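Local coordinates for protein nucleocapsid (Crimean-congo hemorrhagic fever virus, PDB 4AKL) that binds single- and double-stranded RNA, probably packaging the viral genome, and displays sequence-nonspecific DNA endonuclease activity, at residues K114-K119 against S367-R372; E121-Y126 against Y374-V379. All coordinates share one frame; numbering follows the deposited sequence.

Contact 1. Residues K114-K119 against S367-R372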
ATOM      1  N   LYS A 114       7.046   9.534 -12.320  1.00 28.15           N
ATOM      2  CA  LYS A 114       6.506  10.837 -11.974  1.00 27.69           C
ATOM      3  C   LYS A 114       5.474  11.284 -13.078  1.00 28.26           C
ATOM      4  O   LYS A 114       4.674  12.169 -12.827  1.00 27.60           O
ATOM      5  CB  LYS A 114       7.633  11.906 -11.864  1.00 28.06           C
ATOM      6  CG  LYS A 114       8.474  11.914 -10.596  1.00 28.67           C
ATOM      7  CD  LYS A 114       9.647  12.967 -10.674  1.00 29.79           C
ATOM      8  CE  LYS A 114       9.200  14.409 -10.970  1.00 30.95           C
ATOM      9  NZ  LYS A 114      10.221  15.426 -10.539  1.00 33.36           N
ATOM     10  N   VAL A 115       5.528  10.685 -14.246  1.00 28.33           N
ATOM     11  CA  VAL A 115       4.734  11.089 -15.400  1.00 30.05           C
ATOM     12  C   VAL A 115       3.696  10.033 -15.818  1.00 31.40           C
ATOM     13  O   VAL A 115       2.559  10.378 -16.084  1.00 31.43           O
ATOM     14  CB  VAL A 115       5.666  11.385 -16.601  1.00 30.73           C
ATOM     15  CG1 VAL A 115       4.891  11.723 -17.836  1.00 31.27           C
ATOM     16  CG2 VAL A 115       6.692  12.563 -16.249  1.00 30.48           C
ATOM     17  N   GLU A 116       4.115   8.759 -15.864  1.00 32.68           N
ATOM     18  CA  GLU A 116       3.305   7.681 -16.455  1.00 34.69           C
ATOM     19  C   GLU A 116       2.866   6.621 -15.469  1.00 33.67           C
ATOM     20  O   GLU A 116       3.504   6.375 -14.401  1.00 33.39           O
ATOM     21  CB  GLU A 116       4.068   6.930 -17.546  1.00 36.28           C
ATOM     22  CG  GLU A 116       4.894   7.743 -18.562  1.00 40.38           C
ATOM     23  CD  GLU A 116       4.069   8.329 -19.719  1.00 44.32           C
ATOM     24  OE1 GLU A 116       2.806   8.253 -19.649  1.00 44.74           O
ATOM     25  OE2 GLU A 116       4.699   8.865 -20.686  1.00 46.10           O
ATOM     26  N   VAL A 117       1.783   5.984 -15.861  1.00 34.74           N
ATOM     27  CA  VAL A 117       1.258   4.810 -15.244  1.00 35.06           C
ATOM     28  C   VAL A 117       2.356   3.744 -15.210  1.00 35.06           C
ATOM     29  O   VAL A 117       3.100   3.584 -16.182  1.00 36.17           O
ATOM     30  CB  VAL A 117       0.030   4.295 -16.041  1.00 36.93           C
ATOM     31  CG1 VAL A 117      -0.395   2.896 -15.543  1.00 38.65           C
ATOM     32  CG2 VAL A 117      -1.136   5.328 -15.957  1.00 35.86           C
ATOM     33  N   PRO A 118       2.481   3.027 -14.111  1.00 34.57           N
ATOM     34  CA  PRO A 118       3.477   1.980 -14.091  1.00 35.67           C
ATOM     35  C   PRO A 118       3.061   0.734 -14.884  1.00 37.76           C
ATOM     36  O   PRO A 118       1.884   0.470 -15.061  1.00 38.62           O
ATOM     37  CB  PRO A 118       3.586   1.631 -12.620  1.00 34.45           C
ATOM     38  CG  PRO A 118       2.347   1.998 -12.021  1.00 33.70           C
ATOM     39  CD  PRO A 118       1.799   3.153 -12.807  1.00 34.08           C
ATOM     40  N   LYS A 119       4.044  -0.003 -15.357  1.00 39.33           N
ATOM     41  CA  LYS A 119       3.828  -1.368 -15.860  1.00 41.96           C
ATOM     42  C   LYS A 119       3.484  -2.250 -14.667  1.00 41.32           C
ATOM     43  O   LYS A 119       3.909  -1.990 -13.523  1.00 40.35           O
ATOM     44  CB  LYS A 119       5.076  -1.867 -16.552  1.00 43.53           C
ATOM     45  CG  LYS A 119       5.360  -1.085 -17.852  1.00 47.49           C
ATOM     46  CD  LYS A 119       6.896  -0.956 -18.192  1.00 51.30           C
ATOM     47  CE  LYS A 119       7.441   0.441 -17.763  1.00 51.34           C
ATOM     48  NZ  LYS A 119       8.951   0.525 -17.544  1.00 53.31           N
ATOM     49  N   SER A 367       3.617  16.862 -12.550  1.00 34.22           N
ATOM     50  CA  SER A 367       4.171  16.128 -13.703  1.00 34.75           C
ATOM     51  C   SER A 367       3.251  14.961 -14.169  1.00 35.07           C
ATOM     52  O   SER A 367       3.200  14.662 -15.354  1.00 36.64           O
ATOM     53  CB  SER A 367       5.559  15.630 -13.333  1.00 34.21           C
ATOM     54  OG  SER A 367       5.461  14.800 -12.150  1.00 32.24           O
ATOM     55  N   PHE A 368       2.518  14.343 -13.241  1.00 34.11           N
ATOM     56  CA  PHE A 368       1.744  13.105 -13.517  1.00 34.41           C
ATOM     57  C   PHE A 368       0.550  13.361 -14.445  1.00 36.18           C
ATOM     58  O   PHE A 368      -0.313  14.135 -14.130  1.00 36.21           O
ATOM     59  CB  PHE A 368       1.302  12.398 -12.181  1.00 32.78           C
ATOM     60  CG  PHE A 368       0.871  10.912 -12.367  1.00 31.68           C
ATOM     61  CD1 PHE A 368       1.799   9.927 -12.518  1.00 29.09           C
ATOM     62  CD2 PHE A 368      -0.480  10.555 -12.413  1.00 32.27           C
ATOM     63  CE1 PHE A 368       1.416   8.610 -12.694  1.00 29.80           C
ATOM     64  CE2 PHE A 368      -0.888   9.231 -12.574  1.00 29.97           C
ATOM     65  CZ  PHE A 368       0.035   8.255 -12.721  1.00 29.24           C
ATOM     66  N   GLN A 369       0.536  12.681 -15.581  1.00 37.88           N
ATOM     67  CA  GLN A 369      -0.355  12.993 -16.653  1.00 39.99           C
ATOM     68  C   GLN A 369      -1.725  12.234 -16.640  1.00 40.64           C
ATOM     69  O   GLN A 369      -2.551  12.481 -17.511  1.00 42.89           O
ATOM     70  CB  GLN A 369       0.382  12.760 -17.976  1.00 41.37           C
ATOM     71  CG  GLN A 369       1.544  13.715 -18.167  1.00 42.81           C
ATOM     72  CD  GLN A 369       2.265  13.569 -19.498  1.00 45.46           C
ATOM     73  OE1 GLN A 369       2.085  12.582 -20.228  1.00 45.43           O
ATOM     74  NE2 GLN A 369       3.113  14.570 -19.824  1.00 46.59           N
ATOM     75  N   GLN A 370      -1.950  11.346 -15.686  1.00 39.26           N
ATOM     76  CA  GLN A 370      -3.163  10.516 -15.652  1.00 39.93           C
ATOM     77  C   GLN A 370      -3.889  10.638 -14.307  1.00 38.27           C
ATOM     78  O   GLN A 370      -3.465  11.379 -13.417  1.00 35.83           O
ATOM     79  CB  GLN A 370      -2.771   9.043 -15.918  1.00 40.46           C
ATOM     80  CG  GLN A 370      -1.998   8.792 -17.251  1.00 42.95           C
ATOM     81  CD  GLN A 370      -2.840   9.037 -18.442  1.00 46.91           C
ATOM     82  OE1 GLN A 370      -4.069   8.807 -18.410  1.00 48.76           O
ATOM     83  NE2 GLN A 370      -2.207   9.515 -19.538  1.00 48.97           N
ATOM     84  N   ASN A 371      -4.990   9.894 -14.162  1.00 39.00           N
ATOM     85  CA  ASN A 371      -5.688   9.818 -12.879  1.00 38.35           C
ATOM     86  C   ASN A 371      -4.714   9.297 -11.816  1.00 37.76           C
ATOM     87  O   ASN A 371      -4.081   8.284 -12.007  1.00 36.43           O
ATOM     88  CB  ASN A 371      -6.898   8.913 -12.977  1.00 39.62           C
ATOM     89  CG  ASN A 371      -7.791   9.001 -11.762  1.00 38.88           C
ATOM     90  OD1 ASN A 371      -7.337   8.907 -10.635  1.00 38.77           O
ATOM     91  ND2 ASN A 371      -9.062   9.173 -11.993  1.00 40.81           N
ATOM     92  N   ARG A 372      -4.622  10.024 -10.705  1.00 37.11           N
ATOM     93  CA  ARG A 372      -3.717   9.711  -9.624  1.00 37.24           C
ATOM     94  C   ARG A 372      -3.871   8.386  -9.002  1.00 36.14           C
ATOM     95  O   ARG A 372      -2.944   7.890  -8.408  1.00 35.26           O
ATOM     96  CB  ARG A 372      -3.857  10.748  -8.493  1.00 37.33           C
ATOM     97  CG  ARG A 372      -2.875  11.865  -8.535  1.00 40.98           C
ATOM     98  CD  ARG A 372      -2.702  12.426  -9.879  1.00 46.58           C
ATOM     99  NE  ARG A 372      -2.108  13.774 -10.004  1.00 52.84           N
ATOM    100  CZ  ARG A 372      -1.514  14.558  -9.068  1.00 54.28           C
ATOM    101  NH1 ARG A 372      -1.351  14.244  -7.769  1.00 53.83           N
ATOM    102  NH2 ARG A 372      -1.064  15.742  -9.477  1.00 55.87           N
TER

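Contact 2. Residues E121-Y126 against Y374-V379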
ATOM      1  N   GLU A 121       4.615  -5.053 -13.805  1.00 42.57           N
ATOM      2  CA  GLU A 121       5.796  -5.702 -13.229  1.00 43.24           C
ATOM      3  C   GLU A 121       6.436  -4.759 -12.196  1.00 40.54           C
ATOM      4  O   GLU A 121       6.887  -5.200 -11.170  1.00 40.00           O
ATOM      5  CB  GLU A 121       6.856  -6.055 -14.292  1.00 45.21           C
ATOM      6  CG  GLU A 121       6.576  -7.205 -15.271  1.00 51.20           C
ATOM      7  CD  GLU A 121       5.652  -6.843 -16.480  1.00 54.31           C
ATOM      8  OE1 GLU A 121       5.295  -5.643 -16.665  1.00 53.22           O
ATOM      9  OE2 GLU A 121       5.296  -7.802 -17.219  1.00 57.31           O
ATOM     10  N   GLN A 122       6.455  -3.453 -12.504  1.00 38.98           N
ATOM     11  CA  GLN A 122       6.946  -2.417 -11.565  1.00 36.68           C
ATOM     12  C   GLN A 122       6.121  -2.414 -10.274  1.00 35.39           C
ATOM     13  O   GLN A 122       6.693  -2.225  -9.210  1.00 34.12           O
ATOM     14  CB  GLN A 122       6.950  -1.032 -12.211  1.00 35.96           C
ATOM     15  CG  GLN A 122       7.934  -0.915 -13.389  1.00 36.68           C
ATOM     16  CD  GLN A 122       7.794   0.387 -14.120  1.00 35.23           C
ATOM     17  OE1 GLN A 122       6.743   0.674 -14.636  1.00 35.71           O
ATOM     18  NE2 GLN A 122       8.867   1.181 -14.172  1.00 34.37           N
ATOM     19  N   LEU A 123       4.808  -2.652 -10.370  1.00 34.90           N
ATOM     20  CA  LEU A 123       3.951  -2.752  -9.171  1.00 34.72           C
ATOM     21  C   LEU A 123       4.268  -4.003  -8.397  1.00 35.82           C
ATOM     22  O   LEU A 123       4.445  -3.923  -7.163  1.00 34.17           O
ATOM     23  CB  LEU A 123       2.433  -2.762  -9.472  1.00 34.74           C
ATOM     24  CG  LEU A 123       1.795  -1.523 -10.036  1.00 34.80           C
ATOM     25  CD1 LEU A 123       0.311  -1.690 -10.335  1.00 34.77           C
ATOM     26  CD2 LEU A 123       2.039  -0.336  -9.044  1.00 32.44           C
ATOM     27  N   PHE A 124       4.335  -5.160  -9.099  1.00 37.70           N
ATOM     28  CA  PHE A 124       4.611  -6.426  -8.395  1.00 39.21           C
ATOM     29  C   PHE A 124       5.952  -6.419  -7.725  1.00 39.23           C
ATOM     30  O   PHE A 124       6.050  -6.839  -6.577  1.00 39.15           O
ATOM     31  CB  PHE A 124       4.525  -7.626  -9.325  1.00 42.78           C
ATOM     32  CG  PHE A 124       3.127  -7.993  -9.727  1.00 45.26           C
ATOM     33  CD1 PHE A 124       2.008  -7.625  -8.966  1.00 46.85           C
ATOM     34  CD2 PHE A 124       2.926  -8.738 -10.862  1.00 50.11           C
ATOM     35  CE1 PHE A 124       0.725  -8.004  -9.374  1.00 48.37           C
ATOM     36  CE2 PHE A 124       1.645  -9.107 -11.251  1.00 52.32           C
ATOM     37  CZ  PHE A 124       0.550  -8.731 -10.494  1.00 50.08           C
ATOM     38  N   ASN A 125       6.987  -5.912  -8.425  1.00 38.70           N
ATOM     39  CA  ASN A 125       8.320  -5.827  -7.882  1.00 38.56           C
ATOM     40  C   ASN A 125       8.362  -4.972  -6.608  1.00 36.65           C
ATOM     41  O   ASN A 125       9.051  -5.320  -5.644  1.00 36.41           O
ATOM     42  CB  ASN A 125       9.283  -5.289  -8.953  1.00 39.32           C
ATOM     43  CG  ASN A 125      10.739  -5.178  -8.460  1.00 40.32           C
ATOM     44  OD1 ASN A 125      11.070  -4.343  -7.607  1.00 42.35           O
ATOM     45  ND2 ASN A 125      11.612  -6.008  -9.015  1.00 44.19           N
ATOM     46  N   TYR A 126       7.609  -3.859  -6.598  1.00 34.57           N
ATOM     47  CA  TYR A 126       7.600  -2.993  -5.446  1.00 32.44           C
ATOM     48  C   TYR A 126       6.965  -3.729  -4.248  1.00 32.48           C
ATOM     49  O   TYR A 126       7.443  -3.633  -3.154  1.00 31.49           O
ATOM     50  CB  TYR A 126       6.812  -1.683  -5.762  1.00 31.41           C
ATOM     51  CG  TYR A 126       6.343  -0.930  -4.540  1.00 28.50           C
ATOM     52  CD1 TYR A 126       5.156  -1.229  -3.950  1.00 27.75           C
ATOM     53  CD2 TYR A 126       7.105   0.071  -3.982  1.00 28.46           C
ATOM     54  CE1 TYR A 126       4.703  -0.524  -2.812  1.00 27.00           C
ATOM     55  CE2 TYR A 126       6.673   0.787  -2.821  1.00 25.89           C
ATOM     56  CZ  TYR A 126       5.467   0.474  -2.246  1.00 26.73           C
ATOM     57  OH  TYR A 126       4.963   1.155  -1.114  1.00 22.21           O
ATOM     58  N   TYR A 374      -3.785   5.817 -10.432  1.00 34.93           N
ATOM     59  CA  TYR A 374      -2.886   4.936 -11.119  1.00 35.28           C
ATOM     60  C   TYR A 374      -1.413   5.061 -10.767  1.00 33.69           C
ATOM     61  O   TYR A 374      -0.617   4.205 -11.163  1.00 34.33           O
ATOM     62  CB  TYR A 374      -3.010   5.146 -12.612  1.00 36.15           C
ATOM     63  CG  TYR A 374      -4.321   4.711 -13.159  1.00 39.02           C
ATOM     64  CD1 TYR A 374      -4.753   3.390 -13.008  1.00 39.49           C
ATOM     65  CD2 TYR A 374      -5.128   5.600 -13.876  1.00 39.77           C
ATOM     66  CE1 TYR A 374      -5.961   2.954 -13.529  1.00 42.40           C
ATOM     67  CE2 TYR A 374      -6.328   5.180 -14.403  1.00 43.14           C
ATOM     68  CZ  TYR A 374      -6.738   3.841 -14.219  1.00 44.28           C
ATOM     69  OH  TYR A 374      -7.923   3.420 -14.734  1.00 48.29           O
ATOM     70  N   MET A 375      -1.058   6.112 -10.064  1.00 31.79           N
ATOM     71  CA  MET A 375       0.334   6.385  -9.716  1.00 30.86           C
ATOM     72  C   MET A 375       0.989   5.220  -9.027  1.00 29.60           C
ATOM     73  O   MET A 375       0.346   4.537  -8.222  1.00 29.74           O
ATOM     74  CB  MET A 375       0.402   7.604  -8.785  1.00 29.93           C
ATOM     75  CG  MET A 375       1.782   8.122  -8.564  1.00 30.57           C
ATOM     76  SD  MET A 375       1.769   9.657  -7.591  1.00 31.79           S
ATOM     77  CE  MET A 375       1.263  10.804  -8.806  1.00 27.25           C
ATOM     78  N   HIS A 376       2.247   4.990  -9.329  1.00 29.24           N
ATOM     79  CA  HIS A 376       3.036   3.922  -8.648  1.00 28.85           C
ATOM     80  C   HIS A 376       3.208   4.295  -7.204  1.00 27.57           C
ATOM     81  O   HIS A 376       3.425   5.489  -6.876  1.00 26.61           O
ATOM     82  CB  HIS A 376       4.365   3.724  -9.335  1.00 29.44           C
ATOM     83  CG  HIS A 376       5.163   2.545  -8.852  1.00 30.15           C
ATOM     84  ND1 HIS A 376       5.867   2.559  -7.676  1.00 29.60           N
ATOM     85  CD2 HIS A 376       5.392   1.332  -9.411  1.00 31.85           C
ATOM     86  CE1 HIS A 376       6.488   1.406  -7.525  1.00 31.60           C
ATOM     87  NE2 HIS A 376       6.222   0.644  -8.569  1.00 28.99           N
ATOM     88  N   PRO A 377       3.135   3.278  -6.281  1.00 27.84           N
ATOM     89  CA  PRO A 377       3.161   3.559  -4.851  1.00 27.12           C
ATOM     90  C   PRO A 377       4.441   4.075  -4.247  1.00 26.62           C
ATOM     91  O   PRO A 377       4.453   4.452  -3.046  1.00 25.52           O
ATOM     92  CB  PRO A 377       2.854   2.189  -4.223  1.00 28.61           C
ATOM     93  CG  PRO A 377       3.241   1.178  -5.235  1.00 29.45           C
ATOM     94  CD  PRO A 377       2.836   1.854  -6.520  1.00 28.87           C
ATOM     95  N   ALA A 378       5.494   4.084  -5.033  1.00 26.55           N
ATOM     96  CA  ALA A 378       6.805   4.580  -4.609  1.00 26.56           C
ATOM     97  C   ALA A 378       7.009   6.022  -5.051  1.00 25.89           C
ATOM     98  O   ALA A 378       8.092   6.546  -4.840  1.00 26.19           O
ATOM     99  CB  ALA A 378       7.895   3.727  -5.175  1.00 26.54           C
ATOM    100  N   VAL A 379       5.986   6.643  -5.656  1.00 25.95           N
ATOM    101  CA  VAL A 379       6.088   8.013  -6.140  1.00 26.18           C
ATOM    102  C   VAL A 379       5.528   9.003  -5.098  1.00 25.94           C
ATOM    103  O   VAL A 379       4.365   8.886  -4.663  1.00 26.37           O
ATOM    104  CB  VAL A 379       5.391   8.193  -7.494  1.00 27.01           C
ATOM    105  CG1 VAL A 379       5.494   9.686  -8.019  1.00 27.21           C
ATOM    106  CG2 VAL A 379       5.971   7.202  -8.514  1.00 26.12           C
TER

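Contact 1. Residues K114-K119 against S367-R372
The Phe368 ring turns its rim to the loop 114-119: the carbonyl oxygens of Lys114 and Glu116 lie at its edge, near the ring plane, while Val115 O and Val117 N approach obliquely. The closest of these ring contacts is Glu116 O to Phe368 CE1 at 3.5 Å. At the edge too lies Asn371 O. CG of Phe368 is anti to its backbone N (chi1 -163°), which swings the ring along the backbone of 114-117. Carbonyl oxygens set at the rim would be weakly attracted by its partly positive C-H groups. A second flat group is the amide of Gln369: CG1 of Val115 sits 3.6 Å from Gln369 CD and almost as near OE1 and NE2, the two side chains lying side by side and pointing the same way. Both segments are irregular loops; their touching parts, 114-117 and 367-370, run in nearly the same direction, 15° apart. They join the chain between helices 110-113 and 120-136 to the long connection between helices 355-360 and 385-392, so that N- and C-terminal parts of the nucleocapsid head meet at its surface. Two hydrogen bonds fasten them. Gln369 N donates to Val115 O over 3.1 Å, nearly straight at 175°, in the carbonyl plane and on a lone pair. Ser367 OG, held between its own backbone N and carbonyl carbon, donates to Lys114 O at 2.8 Å from above the carbonyl plane; Ala364 O is a weak second partner. The Lys114 chain reaches past this hydroxyl to bond Glu361 O through NZ. Further along, Val117 CG2 crosses Gln370 and rests 3.8 Å from its CG, with a triethylene glycol, probably from the crystallisation liquor, close to Val117.

Contact 2. Residues E121-Y126 against Y374-V379
Helix 120-136 offers a hollow lined by Gln122, Leu123 and Tyr126, and the imidazole of His376 slots into it. CB of Gln122 meets the ring at CD2, CD2 of Leu123 reaches the same corner at 3.8 Å, and CB of Tyr126 closes on CE1. CG of His376 is anti to its backbone N (chi1 -172°), carrying the ring out to the helix. CD of Pro377 covers one face of the imidazole toward its rim, and Trp106 also meets this ring. Pro377 is the second bump: its CG stands over one face of the Tyr126 ring, 3.5 Å from the centroid, in a CH-pi contact. Ala378 CB touches the same ring at CD2. His376 turns an edge toward the Tyr126 face in an offset edge-to-face pair, planes at 80°. Leu123 crosses the proline at about a right angle, and its CD2 is pressed to 3.4 Å from Pro377 CD, tighter than usual for carbons. The type I beta turn from His376 to Val379 presents imidazole, proline ring and alanine methyl to the helix in succession, packing helix 120-136 against the loop between helices 355-360 and 385-392 in the buried part of the head.

His376 NE2 donates to Gln122 O at 3.0 Å, from well above the carbonyl plane, while that oxygen keeps its helical bond from Tyr126 N. Across the imidazole, ND1 accepts from Ala378 N at 3.1 Å. With one nitrogen donating and the other accepting, the buried histidine is probably neutral and protonated on NE2, and protonation of ND1 would be expected to cost the bond from Ala378 N.

How the contacts relate
The four segments come along the chain as 114-119, 121-126, 367-372 and 374-379, so the contacts cross, with one residue between neighbours in each pair. The centres are about 11 Å apart, contact 1 at the surface and contact 2 deeper, about 10 Å from the centre of the chain. Pro118, in segment 114-119, packs on His376 and Leu123 of contact 2, and Phe368 CZ lies 3.6 Å from Met375 CA. Together the contacts fasten the loop before helix 120-136, and the first turns of that helix, to the loop between helices 355-360 and 385-392. The largely helical chain between residues 126 and 367 includes the DEVD motif; the contacts bring the regions before and after it together in the head.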